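Local coordinates for DUF7790 domain-containing protein (Leptospira interrogans serogroup Icterohaemorrhagiae serovar copenhageni, PDB 6ULO) that is of unknown function but probably has a Rossmann-like domain and, at full length, a predicted transmembrane helix, at residues N100-T103 with I104-Q108; E130-Q133 with V134-D138; H157-N160 with L161-K165; Q281-S284 with N285-W289. All coordinates share one frame; numbering follows the deposited sequence.

In the fold
All four contacts are local, between residues close in sequence; three lie along helices and the fourth at a strand-to-helix junction. Contact 1, on helix 94-109, is buried and mostly apolar, whereas contact 2, at the exposed end of helix 125-135, relies on a serine hydroxyl and a single aromatic ring. These two helices touch through Leu105, Phe106, Leu131, Ser135 and Phe136. Contact 3, on helix 139-166, is partly buried, with one apolar pair and polar groups bound to other parts of the chain. Contact 4, about 32 Å from contact 1 between centres and across the chain's centre from it, joins strand 277-282 to helix 283-291 through side-chain amides.

Contact 1. Residues N100-T103 with I104-Q108; sequences NTIT and ILFLQ
Ile102 lays its CG2 methyl over one face of the Phe106 ring, one helical turn further on. CG2 of Ile102 comes within 3.3 Å of CZ of Phe106 and stands 3.6 Å from the ring centroid, 24° off the ring normal, so this is a CH-pi contact displaced toward the rim. Both torsions favour it. The isoleucine's CG2 lies beside its own carbonyl carbon and reaches forward along the helix, while CG of Phe106 lies beside its backbone N (chi1 -68°) and leans back; a second torsion close to zero (chi2 -9°) presents the ring broadside to the methyl. Helix 94-109, to which both residues belong, runs beside the sheet of a domain that is consistent with a Rossmann-like fold. Ile104 faces the strand 191-195 at one edge of that sheet, whereas the Ile102-Phe106 side meets helices 113-120, 125-135 and 139-166, and Trp120 sets itself edge-to-face against the phenyl ring. A second pair, Thr103 and Leu107, runs side by side with the threonine CG2 4.0 Å from CD1 of Leu107. The leucine folds back over the preceding turn, its CG 3.3 Å from Thr103 O. Thr103 turns its hydroxyl the other way, where it bonds to Trp120 NE1, and both side chains pack on Phe116. Regular backbone bonds hold the turn, among them Phe106 N to Ile102 O at 2.9 Å and Leu107 N to Thr103 O at 2.8 Å. On the sheet-facing side, CG1 of Ile104 rests 3.3 Å from Asn100 O, while the amide of Asn100 donates through ND2 to Gly71 O.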
loop_
_atom_site.group_PDB
_atom_site.type_symbol
_atom_site.label_atom_id
_atom_site.label_comp_id
_atom_site.label_asym_id
_atom_site.label_seq_id
_atom_site.Cartn_x
_atom_site.Cartn_y
_atom_site.Cartn_z
ATOM N N ASN A 100 2.752 -2.006 -10.423
ATOM C CA ASN A 100 2.142 -2.996 -9.551
ATOM C C ASN A 100 1.566 -4.163 -10.354
ATOM O O ASN A 100 1.590 -5.311 -9.898
ATOM C CB ASN A 100 1.059 -2.342 -8.695
ATOM C CG ASN A 100 1.625 -1.522 -7.552
ATOM O OD1 ASN A 100 2.723 -1.822 -7.036
ATOM N ND2 ASN A 100 0.885 -0.516 -7.116
ATOM N N THR A 101 0.973 -3.869 -11.528
ATOM C CA THR A 101 0.449 -4.919 -12.399
ATOM C C THR A 101 1.562 -5.870 -12.820
ATOM O O THR A 101 1.377 -7.091 -12.830
ATOM C CB THR A 101 -0.216 -4.275 -13.615
ATOM O OG1 THR A 101 -1.312 -3.459 -13.189
ATOM C CG2 THR A 101 -0.721 -5.340 -14.628
ATOM N N ILE A 102 2.731 -5.324 -13.147
ATOM C CA ILE A 102 3.889 -6.159 -13.461
ATOM C C ILE A 102 4.294 -6.997 -12.258
ATOM O O ILE A 102 4.535 -8.198 -12.381
ATOM C CB ILE A 102 5.054 -5.291 -13.967
ATOM C CG1 ILE A 102 4.662 -4.594 -15.272
ATOM C CG2 ILE A 102 6.315 -6.150 -14.125
ATOM C CD1 ILE A 102 5.633 -3.487 -15.675
ATOM N N THR A 103 4.380 -6.379 -11.079
ATOM C CA THR A 103 4.754 -7.129 -9.881
ATOM C C THR A 103 3.817 -8.317 -9.652
ATOM O O THR A 103 4.277 -9.422 -9.309
ATOM C CB THR A 103 4.762 -6.166 -8.700
ATOM O OG1 THR A 103 5.959 -5.416 -8.777
ATOM C CG2 THR A 103 4.645 -6.860 -7.327
ATOM N N ILE A 104 2.505 -8.121 -9.853
ATOM C CA ILE A 104 1.571 -9.220 -9.639
ATOM C C ILE A 104 1.815 -10.353 -10.632
ATOM O O ILE A 104 1.783 -11.536 -10.269
ATOM C CB ILE A 104 0.129 -8.672 -9.703
ATOM C CG1 ILE A 104 -0.103 -7.745 -8.506
ATOM C CG2 ILE A 104 -0.906 -9.805 -9.781
ATOM C CD1 ILE A 104 -1.284 -6.805 -8.666
ATOM N N LEU A 105 2.045 -10.014 -11.901
ATOM C CA LEU A 105 2.371 -11.035 -12.895
ATOM C C LEU A 105 3.626 -11.791 -12.490
ATOM O O LEU A 105 3.672 -13.032 -12.557
ATOM C CB LEU A 105 2.557 -10.352 -14.242
ATOM C CG LEU A 105 3.055 -11.213 -15.399
ATOM C CD1 LEU A 105 2.087 -12.348 -15.769
ATOM C CD2 LEU A 105 3.332 -10.294 -16.628
ATOM N N PHE A 106 4.657 -11.058 -12.028
ATOM C CA PHE A 106 5.894 -11.737 -11.620
ATOM C C PHE A 106 5.657 -12.639 -10.412
ATOM O O PHE A 106 6.179 -13.754 -10.362
ATOM C CB PHE A 106 6.996 -10.742 -11.301
ATOM C CG PHE A 106 7.529 -9.961 -12.469
ATOM C CD1 PHE A 106 7.188 -10.254 -13.785
ATOM C CD2 PHE A 106 8.426 -8.905 -12.223
ATOM C CE1 PHE A 106 7.723 -9.517 -14.824
ATOM C CE2 PHE A 106 8.969 -8.164 -13.251
ATOM C CZ PHE A 106 8.624 -8.484 -14.573
ATOM N N LEU A 107 4.849 -12.200 -9.449
ATOM C CA LEU A 107 4.514 -13.055 -8.309
ATOM C C LEU A 107 3.832 -14.334 -8.766
ATOM O O LEU A 107 4.174 -15.428 -8.306
ATOM C CB LEU A 107 3.586 -12.319 -7.330
ATOM C CG LEU A 107 4.260 -11.214 -6.509
ATOM C CD1 LEU A 107 3.172 -10.328 -5.874
ATOM C CD2 LEU A 107 5.162 -11.838 -5.429
ATOM N N GLN A 108 2.840 -14.208 -9.658
ATOM C CA GLN A 108 2.141 -15.390 -10.158
ATOM C C GLN A 108 3.097 -16.414 -10.751
ATOM O O GLN A 108 2.913 -17.615 -10.557
ATOM C CB GLN A 108 1.096 -14.987 -11.200
ATOM C CG GLN A 108 -0.078 -14.222 -10.565
ATOM C CD GLN A 108 -0.981 -13.597 -11.579
ATOM O OE1 GLN A 108 -0.582 -13.386 -12.728
ATOM N NE2 GLN A 108 -2.200 -13.284 -11.162
#

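Contact 2. Residues E130-Q133 with V134-D138; sequences ELIQ and VSFSD
Val134 N bonds to Glu130 O at 3.2 Å, and Ser135 N bonds to Ile132 O at 3.0 Å from well above the plane of that carbonyl. The side chain of Ser135 also turns back along the helix. Its OG, anti to the serine's own carbonyl carbon (chi1 -62°), donates to Leu131 O at 2.7 Å, approaching 36° out of the carbonyl plane, and lies 3.7 Å from CD1 of Leu131. The same Leu131 O takes a weak bond from Val134 N, and CG2 of Val134 comes within 3.3 Å of it, so this carbonyl meets a hydroxyl, a weak N-H and a methyl. Beyond Ser135 the backbone becomes extended at Phe136, and the phenyl ring, with CG beside its own backbone N (chi1 -59°), lies against Ile132. Its CD2 edge meets Ile132 O at 3.3 Å, near the ring plane, and CG2 of Ile132 touches the same CD2 at 3.9 Å; the two side chains meet at a slant. Tyr142 of helix 139-166 stacks on the Phe136 ring, and Ile132 also packs on that tyrosine. Leu131 turns to the other neighbour, helix 94-109, where it meets Phe106. Gln133, on the outer side, sends OE1 to Lys143 NZ. This is the C-terminal part of an alpha helix, where a serine hydroxyl bonds back to a main-chain carbonyl four residues earlier before the chain leads into the helix that starts at Pro139.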
loop_
_atom_site.group_PDB
_atom_site.type_symbol
_atom_site.label_atom_id
_atom_site.label_comp_id
_atom_site.label_asym_id
_atom_site.label_seq_id
_atom_site.Cartn_x
_atom_site.Cartn_y
_atom_site.Cartn_z
ATOM N N GLU A 130 10.326 -11.017 -21.813
ATOM C CA GLU A 130 9.618 -12.010 -22.613
ATOM C C GLU A 130 8.283 -12.406 -21.983
ATOM O O GLU A 130 7.286 -12.604 -22.687
ATOM C CB GLU A 130 10.505 -13.245 -22.756
ATOM C CG GLU A 130 11.753 -13.058 -23.645
ATOM C CD GLU A 130 12.814 -14.187 -23.543
ATOM O OE1 GLU A 130 12.669 -15.137 -22.727
ATOM O OE2 GLU A 130 13.811 -14.110 -24.301
ATOM N N LEU A 131 8.226 -12.494 -20.658
ATOM C CA LEU A 131 6.978 -12.809 -19.978
ATOM C C LEU A 131 5.974 -11.683 -20.179
ATOM O O LEU A 131 4.795 -11.930 -20.478
ATOM C CB LEU A 131 7.241 -13.022 -18.493
ATOM C CG LEU A 131 6.022 -13.181 -17.594
ATOM C CD1 LEU A 131 5.204 -14.369 -18.037
ATOM C CD2 LEU A 131 6.473 -13.352 -16.142
ATOM N N ILE A 132 6.420 -10.428 -20.053
ATOM C CA ILE A 132 5.520 -9.310 -20.339
ATOM C C ILE A 132 5.028 -9.396 -21.780
ATOM O O ILE A 132 3.835 -9.179 -22.058
ATOM C CB ILE A 132 6.198 -7.962 -20.047
ATOM C CG1 ILE A 132 6.369 -7.794 -18.533
ATOM C CG2 ILE A 132 5.389 -6.801 -20.647
ATOM C CD1 ILE A 132 7.342 -6.678 -18.130
ATOM N N GLN A 133 5.932 -9.708 -22.721
ATOM C CA GLN A 133 5.568 -9.750 -24.138
ATOM C C GLN A 133 4.392 -10.683 -24.405
ATOM O O GLN A 133 3.513 -10.365 -25.216
ATOM C CB GLN A 133 6.784 -10.183 -24.963
ATOM C CG GLN A 133 6.534 -10.212 -26.472
ATOM C CD GLN A 133 6.309 -8.825 -27.052
ATOM O OE1 GLN A 133 6.819 -7.844 -26.522
ATOM N NE2 GLN A 133 5.582 -8.737 -28.155
ATOM N N VAL A 134 4.367 -11.852 -23.754
ATOM C CA VAL A 134 3.309 -12.829 -24.010
ATOM C C VAL A 134 2.055 -12.595 -23.181
ATOM O O VAL A 134 1.050 -13.285 -23.409
ATOM C CB VAL A 134 3.787 -14.287 -23.828
ATOM C CG1 VAL A 134 4.910 -14.603 -24.796
ATOM C CG2 VAL A 134 4.169 -14.591 -22.392
ATOM N N SER A 135 2.070 -11.654 -22.227
ATOM C CA SER A 135 1.007 -11.516 -21.233
ATOM C C SER A 135 0.010 -10.404 -21.520
ATOM O O SER A 135 -0.981 -10.299 -20.794
ATOM C CB SER A 135 1.620 -11.328 -19.836
ATOM O OG SER A 135 2.386 -12.476 -19.487
ATOM N N PHE A 136 0.230 -9.603 -22.554
ATOM C CA PHE A 136 -0.619 -8.453 -22.860
ATOM C C PHE A 136 -0.767 -8.338 -24.363
ATOM O O PHE A 136 0.117 -8.739 -25.110
ATOM C CB PHE A 136 0.027 -7.137 -22.362
ATOM C CG PHE A 136 0.293 -7.114 -20.881
ATOM C CD1 PHE A 136 -0.688 -6.716 -19.987
ATOM C CD2 PHE A 136 1.532 -7.485 -20.387
ATOM C CE1 PHE A 136 -0.444 -6.697 -18.631
ATOM C CE2 PHE A 136 1.786 -7.476 -19.030
ATOM C CZ PHE A 136 0.792 -7.070 -18.164
ATOM N N SER A 137 -1.863 -7.710 -24.802
ATOM C CA SER A 137 -1.957 -7.323 -26.209
ATOM C C SER A 137 -1.159 -6.067 -26.500
ATOM O O SER A 137 -0.776 -5.842 -27.649
ATOM C CB SER A 137 -3.418 -7.100 -26.640
ATOM O OG SER A 137 -4.082 -8.340 -26.728
ATOM N N ASP A 138 -0.926 -5.227 -25.483
ATOM C CA ASP A 138 -0.132 -4.005 -25.608
ATOM C C ASP A 138 1.069 -4.104 -24.665
ATOM O O ASP A 138 1.227 -3.306 -23.727
ATOM C CB ASP A 138 -0.952 -2.743 -25.332
ATOM C CG ASP A 138 -1.686 -2.756 -23.983
ATOM O OD1 ASP A 138 -1.809 -3.808 -23.310
ATOM O OD2 ASP A 138 -2.188 -1.654 -23.635
#

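Contact 3. Residues H157-N160 with L161-K165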
loop_
_atom_site.group_PDB
_atom_site.type_symbol
_atom_site.label_atom_id
_atom_site.label_comp_id
_atom_site.label_asym_id
_atom_site.label_seq_id
_atom_site.Cartn_x
_atom_site.Cartn_y
_atom_site.Cartn_z
ATOM N N HIS A 157 15.066 -3.375 -3.559
ATOM C CA HIS A 157 15.151 -4.764 -3.127
ATOM C C HIS A 157 16.437 -5.020 -2.340
ATOM O O HIS A 157 16.416 -5.714 -1.320
ATOM C CB HIS A 157 15.085 -5.700 -4.337
ATOM C CG HIS A 157 13.709 -5.840 -4.906
ATOM N ND1 HIS A 157 13.455 -6.339 -6.172
ATOM C CD2 HIS A 157 12.500 -5.539 -4.370
ATOM C CE1 HIS A 157 12.140 -6.334 -6.379
ATOM N NE2 HIS A 157 11.543 -5.860 -5.303
ATOM N N LYS A 158 17.567 -4.471 -2.794
ATOM C CA LYS A 158 18.829 -4.699 -2.091
ATOM C C LYS A 158 18.826 -4.032 -0.725
ATOM O O LYS A 158 19.343 -4.595 0.243
ATOM C CB LYS A 158 19.997 -4.216 -2.939
ATOM C CG LYS A 158 20.066 -4.964 -4.258
ATOM C CD LYS A 158 21.066 -4.349 -5.225
ATOM C CE LYS A 158 20.920 -4.989 -6.614
ATOM N NZ LYS A 158 21.128 -6.460 -6.569
ATOM N N THR A 159 18.223 -2.841 -0.627
ATOM C CA THR A 159 18.058 -2.171 0.654
ATOM C C THR A 159 17.153 -2.978 1.577
ATOM O O THR A 159 17.449 -3.112 2.770
ATOM C CB THR A 159 17.493 -0.780 0.407
ATOM O OG1 THR A 159 18.526 -0.006 -0.208
ATOM C CG2 THR A 159 17.041 -0.132 1.708
ATOM N N ASN A 160 16.024 -3.502 1.054
ATOM C CA ASN A 160 15.130 -4.279 1.901
ATOM C C ASN A 160 15.817 -5.502 2.475
ATOM O O ASN A 160 15.557 -5.872 3.620
ATOM C CB ASN A 160 13.860 -4.696 1.140
ATOM C CG ASN A 160 12.889 -3.556 0.968
ATOM O OD1 ASN A 160 13.017 -2.514 1.582
ATOM N ND2 ASN A 160 11.922 -3.750 0.102
ATOM N N LEU A 161 16.635 -6.187 1.673
ATOM C CA LEU A 161 17.338 -7.340 2.210
ATOM C C LEU A 161 18.253 -6.900 3.350
ATOM O O LEU A 161 18.253 -7.490 4.433
ATOM C CB LEU A 161 18.128 -8.008 1.100
ATOM C CG LEU A 161 19.046 -9.149 1.516
ATOM C CD1 LEU A 161 18.280 -10.213 2.239
ATOM C CD2 LEU A 161 19.767 -9.695 0.296
ATOM N N MET A 162 19.013 -5.830 3.121
ATOM C CA MET A 162 19.863 -5.274 4.164
ATOM C C MET A 162 19.083 -4.948 5.434
ATOM O O MET A 162 19.511 -5.309 6.533
ATOM C CB MET A 162 20.577 -4.059 3.591
ATOM C CG MET A 162 21.558 -3.375 4.544
ATOM S SD MET A 162 20.774 -2.300 5.808
ATOM C CE MET A 162 20.232 -0.947 4.788
ATOM N N LEU A 163 17.928 -4.274 5.304
ATOM C CA LEU A 163 17.143 -3.853 6.468
ATOM C C LEU A 163 16.578 -5.042 7.229
ATOM O O LEU A 163 16.549 -5.052 8.465
ATOM C CB LEU A 163 15.981 -2.986 5.990
ATOM C CG LEU A 163 16.351 -1.611 5.419
ATOM C CD1 LEU A 163 15.125 -1.007 4.769
ATOM C CD2 LEU A 163 16.911 -0.657 6.483
ATOM N N SER A 164 16.085 -6.036 6.498
ATOM C CA SER A 164 15.535 -7.233 7.129
ATOM C C SER A 164 16.570 -7.915 8.016
ATOM O O SER A 164 16.236 -8.440 9.082
ATOM C CB SER A 164 15.046 -8.209 6.057
ATOM O OG SER A 164 16.159 -8.887 5.485
ATOM N N LYS A 165 17.844 -7.914 7.601
ATOM C CA LYS A 165 18.883 -8.501 8.439
ATOM C C LYS A 165 19.300 -7.550 9.548
ATOM O O LYS A 165 19.535 -7.987 10.676
ATOM C CB LYS A 165 20.080 -8.886 7.582
ATOM C CG LYS A 165 19.740 -9.992 6.636
ATOM C CD LYS A 165 20.978 -10.564 5.986
ATOM C CE LYS A 165 20.682 -11.947 5.418
ATOM N NZ LYS A 165 21.919 -12.564 4.804
#
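Apolar contact is centred on Thr159 and Leu163, which lie side by side and point the same way. The threonine CG2, anti to the backbone N, meets CD1 of Leu163 at 3.7 Å. Leu163 CG sits beside its own N (chi1 -69°), and this folds it back to within 3.2 Å of Thr159 O. CD1 of Leu163 also passes Asn160 OD1 at 4.1 Å. CB of Met162 packs 3.4 Å from Thr159 O. Backbone bonds repeat from each residue to the fourth before it: Leu163 N sits 2.8 Å from Thr159 O, nearly in line with that carbonyl, while Met162 N to Lys158 O is longer, 3.1 Å, but straighter at the hydrogen (170°). Among the polar side chains, His157 uses NE2 toward Glu73 OE2 and Asn160 gives ND2 to Gln173 OE1, whereas Ser164, in one of its two conformers, turns OG back to Leu161 O at 2.7 Å, a carbonyl that also accepts Lys165 N. Leu163 packs on Tyr169 and Thr159 on Ile270, whereas Lys158, Leu161 and Lys165 are exposed. This is the pattern of an amphipathic alpha helix, here the last turns of helix 139-166, with one side against loops and the other toward solvent.

Contact 4. Residues Q281-S284 with N285-W289; sequences QKIS and NFQKW
Gln281 and Asn285 join their side chains across a strand-to-helix junction at the mixed sheet of this probably Rossmann-like domain: strand 277-282 ends at Lys282, the N-cap residue, and helix 283-291 follows at once. Asn285 holds CG anti to its backbone N (chi1 179°), which turns the amide back toward the strand. Its OD1 accepts NE2 of Gln281 at 2.7 Å in a nearly straight bond (169°) that lies in the planes of both groups, although the two amides are themselves inclined to each other. ND2 of Asn285 is used elsewhere, on Lys320 O. Phe286 N closes the first turn on Lys282 O at 2.9 Å. Its ring brings CD1 to 3.5 Å from OE1 of Gln281, and both the ring and that oxygen meet Arg253, by cation-pi contact and hydrogen bond respectively. Gln287 N bonds to Ile283 O at 2.8 Å, and its CG lies over the same oxygen at 3.2 Å before NE2 reaches Ile240 O. Lys288 N makes a longer bond, 3.3 Å, to Ser284 O. Trp289, whose NE1 donates to Lys320 O, crosses the Gln281 amide with planes 71° apart, and its CD1 stands 3.2 Å from NE2 of Gln281.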
loop_
_atom_site.group_PDB
_atom_site.type_symbol
_atom_site.label_atom_id
_atom_site.label_comp_id
_atom_site.label_asym_id
_atom_site.label_seq_id
_atom_site.Cartn_x
_atom_site.Cartn_y
_atom_site.Cartn_z
ATOM N N GLN A 281 -3.291 4.773 13.575
ATOM C CA GLN A 281 -4.475 5.420 14.127
ATOM C C GLN A 281 -5.656 4.551 13.753
ATOM O O GLN A 281 -5.804 4.194 12.583
ATOM C CB GLN A 281 -4.649 6.806 13.494
ATOM C CG GLN A 281 -5.925 7.534 13.866
ATOM C CD GLN A 281 -5.995 8.937 13.284
ATOM O OE1 GLN A 281 -5.275 9.268 12.321
ATOM N NE2 GLN A 281 -6.855 9.775 13.871
ATOM N N LYS A 282 -6.515 4.223 14.701
ATOM C CA LYS A 282 -7.699 3.454 14.299
ATOM C C LYS A 282 -8.496 4.221 13.252
ATOM O O LYS A 282 -8.669 5.440 13.357
ATOM C CB LYS A 282 -8.576 3.133 15.518
ATOM C CG LYS A 282 -8.040 1.970 16.370
ATOM C CD LYS A 282 -8.954 1.630 17.528
ATOM C CE LYS A 282 -8.523 0.339 18.214
ATOM N NZ LYS A 282 -9.369 0.013 19.384
ATOM N N ILE A 283 -8.987 3.509 12.222
ATOM C CA ILE A 283 -9.779 4.206 11.200
ATOM C C ILE A 283 -11.018 4.852 11.811
ATOM O O ILE A 283 -11.402 5.966 11.433
ATOM C CB ILE A 283 -10.146 3.290 10.019
ATOM C CG1 ILE A 283 -8.920 2.623 9.423
ATOM C CG2 ILE A 283 -10.804 4.104 8.945
ATOM C CD1 ILE A 283 -9.227 1.706 8.243
ATOM N N SER A 284 -11.633 4.199 12.800
ATOM C CA SER A 284 -12.779 4.820 13.472
ATOM C C SER A 284 -12.386 6.137 14.136
ATOM O O SER A 284 -13.157 7.109 14.113
ATOM C CB SER A 284 -13.347 3.870 14.522
ATOM O OG SER A 284 -12.370 3.611 15.514
ATOM N N ASN A 285 -11.203 6.179 14.757
ATOM C CA ASN A 285 -10.704 7.417 15.355
ATOM C C ASN A 285 -10.462 8.468 14.277
ATOM O O ASN A 285 -10.881 9.626 14.411
ATOM C CB ASN A 285 -9.426 7.104 16.151
ATOM C CG ASN A 285 -8.811 8.344 16.811
ATOM O OD1 ASN A 285 -8.230 9.181 16.131
ATOM N ND2 ASN A 285 -8.924 8.450 18.141
ATOM N N PHE A 286 -9.857 8.065 13.169
ATOM C CA PHE A 286 -9.615 8.995 12.074
ATOM C C PHE A 286 -10.923 9.563 11.537
ATOM O O PHE A 286 -10.990 10.742 11.212
ATOM C CB PHE A 286 -8.829 8.265 10.984
ATOM C CG PHE A 286 -8.346 9.131 9.850
ATOM C CD1 PHE A 286 -7.767 10.382 10.092
ATOM C CD2 PHE A 286 -8.406 8.662 8.535
ATOM C CE1 PHE A 286 -7.266 11.147 9.046
ATOM C CE2 PHE A 286 -7.893 9.422 7.480
ATOM C CZ PHE A 286 -7.311 10.664 7.735
ATOM N N GLN A 287 -11.970 8.741 11.454
ATOM C CA GLN A 287 -13.274 9.220 10.998
ATOM C C GLN A 287 -13.832 10.307 11.914
ATOM O O GLN A 287 -14.444 11.263 11.432
ATOM C CB GLN A 287 -14.250 8.048 10.882
ATOM C CG GLN A 287 -13.890 7.111 9.720
ATOM C CD GLN A 287 -14.698 5.818 9.769
ATOM O OE1 GLN A 287 -15.124 5.412 10.839
ATOM N NE2 GLN A 287 -14.918 5.185 8.620
ATOM N N LYS A 288 -13.572 10.214 13.227
ATOM C CA LYS A 288 -13.931 11.303 14.135
ATOM C C LYS A 288 -13.188 12.588 13.784
ATOM O O LYS A 288 -13.781 13.673 13.728
ATOM C CB LYS A 288 -13.646 10.930 15.592
ATOM C CG LYS A 288 -14.376 9.728 16.145
ATOM C CD LYS A 288 -13.899 9.443 17.587
ATOM C CE LYS A 288 -14.723 8.375 18.263
ATOM N NZ LYS A 288 -16.155 8.783 18.465
ATOM N N TRP A 289 -11.866 12.502 13.588
ATOM C CA TRP A 289 -11.119 13.707 13.232
ATOM C C TRP A 289 -11.644 14.320 11.944
ATOM O O TRP A 289 -11.821 15.537 11.852
ATOM C CB TRP A 289 -9.618 13.390 13.120
ATOM C CG TRP A 289 -9.004 13.182 14.462
ATOM C CD1 TRP A 289 -8.851 11.989 15.135
ATOM C CD2 TRP A 289 -8.420 14.187 15.292
ATOM N NE1 TRP A 289 -8.233 12.214 16.355
ATOM C CE2 TRP A 289 -7.955 13.549 16.461
ATOM C CE3 TRP A 289 -8.258 15.574 15.168
ATOM C CZ2 TRP A 289 -7.355 14.248 17.493
ATOM C CZ3 TRP A 289 -7.650 16.259 16.199
ATOM C CH2 TRP A 289 -7.206 15.595 17.333
#